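Local atomic coordinates of citrate lyase, subunit 1 (Methanosaeta concilii, PDB entry 6HXI), a protein that probably catalyses the ATP- and coenzyme A-dependent cleavage of citrate into oxaloacetate and acetyl-CoA. Residues M325-L336 against K365-Y374. Sequence-based numbering, arbitrary orientation.
Sequences MTRSKNPNGKVL and KLQEADIEIY
With CG anti to the backbone N (chi1 -156°) and the chain straight beyond it, Met325 stretches tip to tip toward Ile371, its CE lying 3.8 Å from Ile371 CG2. Ile371 holds CG1 beside its own backbone N (chi1 -66°), and the extended end of that branch brings CD1 against both Met325 CG and Thr326 CG2. This packing illustrates how the loop leading into a beta-alpha-beta crossover is set against the start of its second strand: strands 334-338 and 371-376 run parallel, side by side in the sheet of the citrate-binding region, and the connection includes helices 348-361 and 363-368. Thr326 meets the stem of Lys365 at about a right angle, while its OG1 bonds back to Leu322 and Asp323. Lys334 lays its CB 3.8 Å from Ile371 CG1, then leads away along an extended chain to place NZ above the carbonyl planes of Met325 (O at 3.2 Å) and Ser328 (O at 2.8 Å). A methionine in its place would probably leave both carbonyls without this donor and the loop freer to shift. Gly333, lacking a side chain, lets its CA come within 3.3 Å of Asp370 O, the carbonyl of the positive-phi residue in the Schellman motif ending helix 363-368. On the sheet face away from Lys334 and Ile371, Val335 CG1 approaches the Tyr374 ring obliquely, and both side chains touch helix 412-417. The ladder's straightest bond runs from Leu336 N to Glu372 O, 2.9 Å long and 174° at the hydrogen.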
loop_
_atom_site.group_PDB
_atom_site.type_symbol
_atom_site.label_atom_id
_atom_site.label_comp_id
_atom_site.label_asym_id
_atom_site.label_seq_id
_atom_site.Cartn_x
_atom_site.Cartn_y
_atom_site.Cartn_z
ATOM N N MET C 325 -2.200 56.929 23.225
ATOM C CA MET C 325 -2.986 57.276 24.407
ATOM C C MET C 325 -2.169 57.218 25.727
ATOM O O MET C 325 -2.591 57.800 26.729
ATOM C CB MET C 325 -4.138 56.271 24.493
ATOM C CG MET C 325 -5.327 56.757 25.239
ATOM S SD MET C 325 -6.708 55.604 25.070
ATOM C CE MET C 325 -7.902 56.450 26.089
ATOM N N THR C 326 -1.041 56.487 25.735
ATOM C CA THR C 326 -0.223 56.247 26.931
ATOM C C THR C 326 1.134 56.989 26.922
ATOM O O THR C 326 1.978 56.755 27.798
ATOM C CB THR C 326 -0.052 54.741 27.151
ATOM O OG1 THR C 326 0.603 54.165 26.019
ATOM C CG2 THR C 326 -1.380 54.024 27.441
ATOM N N ARG C 327 1.327 57.896 25.953
ATOM C CA ARG C 327 2.537 58.693 25.831
ATOM C C ARG C 327 2.542 59.804 26.885
ATOM O O ARG C 327 3.510 59.928 27.636
ATOM C CB ARG C 327 2.670 59.250 24.408
ATOM C CG ARG C 327 3.068 58.166 23.416
ATOM C CD ARG C 327 2.859 58.569 21.973
ATOM N NE ARG C 327 3.187 57.463 21.072
ATOM C CZ ARG C 327 3.588 57.605 19.813
ATOM N NH1 ARG C 327 3.734 58.815 19.283
ATOM N NH2 ARG C 327 3.860 56.536 19.075
ATOM N N SER C 328 1.432 60.559 26.980
ATOM C CA SER C 328 1.246 61.657 27.925
ATOM C C SER C 328 0.310 61.269 29.074
ATOM O O SER C 328 -0.670 60.553 28.863
ATOM C CB SER C 328 0.685 62.874 27.199
ATOM O OG SER C 328 0.657 64.032 28.019
ATOM N N LYS C 329 0.615 61.751 30.289
ATOM C CA LYS C 329 -0.196 61.516 31.482
ATOM C C LYS C 329 -1.062 62.754 31.712
ATOM O O LYS C 329 -0.537 63.863 31.881
ATOM C CB LYS C 329 0.689 61.183 32.697
ATOM C CG LYS C 329 -0.086 60.663 33.906
ATOM C CD LYS C 329 0.847 60.071 34.955
ATOM C CE LYS C 329 0.143 59.818 36.265
ATOM N NZ LYS C 329 0.902 58.866 37.115
ATOM N N ASN C 330 -2.390 62.561 31.676
ATOM C CA ASN C 330 -3.356 63.646 31.789
ATOM C C ASN C 330 -4.236 63.582 33.048
ATOM O O ASN C 330 -4.869 62.543 33.275
ATOM C CB ASN C 330 -4.237 63.657 30.531
ATOM C CG ASN C 330 -4.956 64.950 30.245
ATOM O OD1 ASN C 330 -6.183 65.048 30.370
ATOM N ND2 ASN C 330 -4.224 65.942 29.756
ATOM N N PRO C 331 -4.347 64.691 33.845
ATOM C CA PRO C 331 -5.303 64.692 34.974
ATOM C C PRO C 331 -6.732 64.624 34.411
ATOM O O PRO C 331 -6.943 64.995 33.250
ATOM C CB PRO C 331 -5.017 66.009 35.695
ATOM C CG PRO C 331 -4.408 66.885 34.679
ATOM C CD PRO C 331 -3.696 66.010 33.688
ATOM N N ASN C 332 -7.698 64.106 35.212
ATOM C CA ASN C 332 -9.103 63.768 34.865
ATOM C C ASN C 332 -9.083 62.391 34.157
ATOM O O ASN C 332 -10.138 61.821 33.869
ATOM C CB ASN C 332 -9.835 64.805 33.949
ATOM C CG ASN C 332 -9.658 66.291 34.199
ATOM O OD1 ASN C 332 -9.860 67.102 33.283
ATOM N ND2 ASN C 332 -9.306 66.697 35.418
ATOM N N GLY C 333 -7.872 61.887 33.899
ATOM C CA GLY C 333 -7.618 60.639 33.195
ATOM C C GLY C 333 -7.845 60.795 31.709
ATOM O O GLY C 333 -7.784 61.905 31.170
ATOM N N LYS C 334 -8.108 59.672 31.042
ATOM C CA LYS C 334 -8.413 59.589 29.616
ATOM C C LYS C 334 -9.526 58.567 29.431
ATOM O O LYS C 334 -9.626 57.634 30.220
ATOM C CB LYS C 334 -7.171 59.215 28.791
ATOM C CG LYS C 334 -6.290 60.413 28.495
ATOM C CD LYS C 334 -4.987 60.043 27.835
ATOM C CE LYS C 334 -4.192 61.296 27.557
ATOM N NZ LYS C 334 -2.817 60.992 27.099
ATOM N N VAL C 335 -10.375 58.750 28.421
ATOM C CA VAL C 335 -11.475 57.819 28.144
ATOM C C VAL C 335 -11.305 57.100 26.786
ATOM O O VAL C 335 -10.993 57.747 25.780
ATOM C CB VAL C 335 -12.845 58.533 28.283
ATOM C CG1 VAL C 335 -13.976 57.650 27.802
ATOM C CG2 VAL C 335 -13.101 58.973 29.723
ATOM N N LEU C 336 -11.489 55.749 26.775
ATOM C CA LEU C 336 -11.460 54.894 25.576
ATOM C C LEU C 336 -12.877 54.380 25.268
ATOM O O LEU C 336 -13.425 53.591 26.037
ATOM C CB LEU C 336 -10.454 53.721 25.673
ATOM C CG LEU C 336 -10.362 52.744 24.447
ATOM C CD1 LEU C 336 -10.091 53.482 23.095
ATOM C CD2 LEU C 336 -9.319 51.658 24.680
ATOM N N LYS C 365 0.666 50.584 31.554
ATOM C CA LYS C 365 0.479 51.900 30.935
ATOM C C LYS C 365 -0.977 52.404 31.030
ATOM O O LYS C 365 -1.180 53.616 31.090
ATOM C CB LYS C 365 0.973 51.894 29.481
ATOM C CG LYS C 365 2.374 52.446 29.328
ATOM C CD LYS C 365 3.025 52.035 28.011
ATOM C CE LYS C 365 4.460 52.525 27.944
ATOM N NZ LYS C 365 5.208 51.980 26.779
ATOM N N LEU C 366 -1.973 51.485 31.076
ATOM C CA LEU C 366 -3.399 51.807 31.211
ATOM C C LEU C 366 -3.731 52.323 32.616
ATOM O O LEU C 366 -4.467 53.306 32.732
ATOM C CB LEU C 366 -4.289 50.590 30.900
ATOM C CG LEU C 366 -4.558 50.260 29.435
ATOM C CD1 LEU C 366 -5.043 48.846 29.293
ATOM C CD2 LEU C 366 -5.574 51.193 28.832
ATOM N N GLN C 367 -3.210 51.650 33.677
ATOM C CA GLN C 367 -3.420 52.015 35.085
ATOM C C GLN C 367 -2.751 53.352 35.399
ATOM O O GLN C 367 -3.383 54.234 35.987
ATOM C CB GLN C 367 -2.894 50.915 36.033
ATOM C CG GLN C 367 -3.667 49.591 35.953
ATOM C CD GLN C 367 -2.984 48.423 36.637
ATOM O OE1 GLN C 367 -3.626 47.622 37.319
ATOM N NE2 GLN C 367 -1.684 48.253 36.427
ATOM N N GLU C 368 -1.482 53.502 34.965
ATOM C CA GLU C 368 -0.650 54.693 35.144
ATOM C C GLU C 368 -1.214 55.947 34.471
ATOM O O GLU C 368 -0.986 57.040 34.978
ATOM C CB GLU C 368 0.793 54.426 34.680
ATOM C CG GLU C 368 1.596 53.575 35.657
ATOM C CD GLU C 368 2.902 52.975 35.165
ATOM O OE1 GLU C 368 3.305 53.259 34.013
ATOM O OE2 GLU C 368 3.519 52.206 35.936
ATOM N N ALA C 369 -1.955 55.796 33.349
ATOM C CA ALA C 369 -2.539 56.932 32.628
ATOM C C ALA C 369 -4.000 57.261 33.019
ATOM O O ALA C 369 -4.584 58.192 32.448
ATOM C CB ALA C 369 -2.410 56.729 31.127
ATOM N N ASP C 370 -4.566 56.531 34.025
ATOM C CA ASP C 370 -5.930 56.698 34.572
ATOM C C ASP C 370 -7.002 56.579 33.475
ATOM O O ASP C 370 -7.957 57.358 33.414
ATOM C CB ASP C 370 -6.050 58.010 35.397
ATOM C CG ASP C 370 -7.215 58.089 36.375
ATOM O OD1 ASP C 370 -7.479 57.081 37.073
ATOM O OD2 ASP C 370 -7.812 59.186 36.502
ATOM N N ILE C 371 -6.815 55.582 32.601
ATOM C CA ILE C 371 -7.693 55.319 31.466
ATOM C C ILE C 371 -8.914 54.493 31.902
ATOM O O ILE C 371 -8.776 53.527 32.658
ATOM C CB ILE C 371 -6.893 54.711 30.271
ATOM C CG1 ILE C 371 -5.875 55.745 29.717
ATOM C CG2 ILE C 371 -7.817 54.191 29.155
ATOM C CD1 ILE C 371 -4.810 55.213 28.719
ATOM N N GLU C 372 -10.112 54.928 31.443
ATOM C CA GLU C 372 -11.418 54.307 31.673
ATOM C C GLU C 372 -11.963 53.836 30.324
ATOM O O GLU C 372 -12.016 54.622 29.375
ATOM C CB GLU C 372 -12.386 55.295 32.337
ATOM C CG GLU C 372 -12.109 55.522 33.811
ATOM C CD GLU C 372 -12.591 56.851 34.354
ATOM O OE1 GLU C 372 -13.649 57.342 33.896
ATOM O OE2 GLU C 372 -11.917 57.394 35.260
ATOM N N ILE C 373 -12.316 52.547 30.230
ATOM C CA ILE C 373 -12.797 51.936 28.988
ATOM C C ILE C 373 -14.316 51.776 29.004
ATOM O O ILE C 373 -14.865 51.284 29.987
ATOM C CB ILE C 373 -12.030 50.607 28.685
ATOM C CG1 ILE C 373 -10.520 50.863 28.504
ATOM C CG2 ILE C 373 -12.600 49.872 27.469
ATOM C CD1 ILE C 373 -9.628 49.955 29.284
ATOM N N TYR C 374 -14.989 52.210 27.920
ATOM C CA TYR C 374 -16.445 52.119 27.749
ATOM C C TYR C 374 -16.735 51.380 26.435
ATOM O O TYR C 374 -16.256 51.787 25.373
ATOM C CB TYR C 374 -17.106 53.514 27.779
ATOM C CG TYR C 374 -16.909 54.252 29.086
ATOM C CD1 TYR C 374 -15.707 54.900 29.376
ATOM C CD2 TYR C 374 -17.930 54.319 30.031
ATOM C CE1 TYR C 374 -15.514 55.563 30.590
ATOM C CE2 TYR C 374 -17.751 54.991 31.243
ATOM C CZ TYR C 374 -16.544 55.615 31.515
ATOM O OH TYR C 374 -16.379 56.278 32.707
#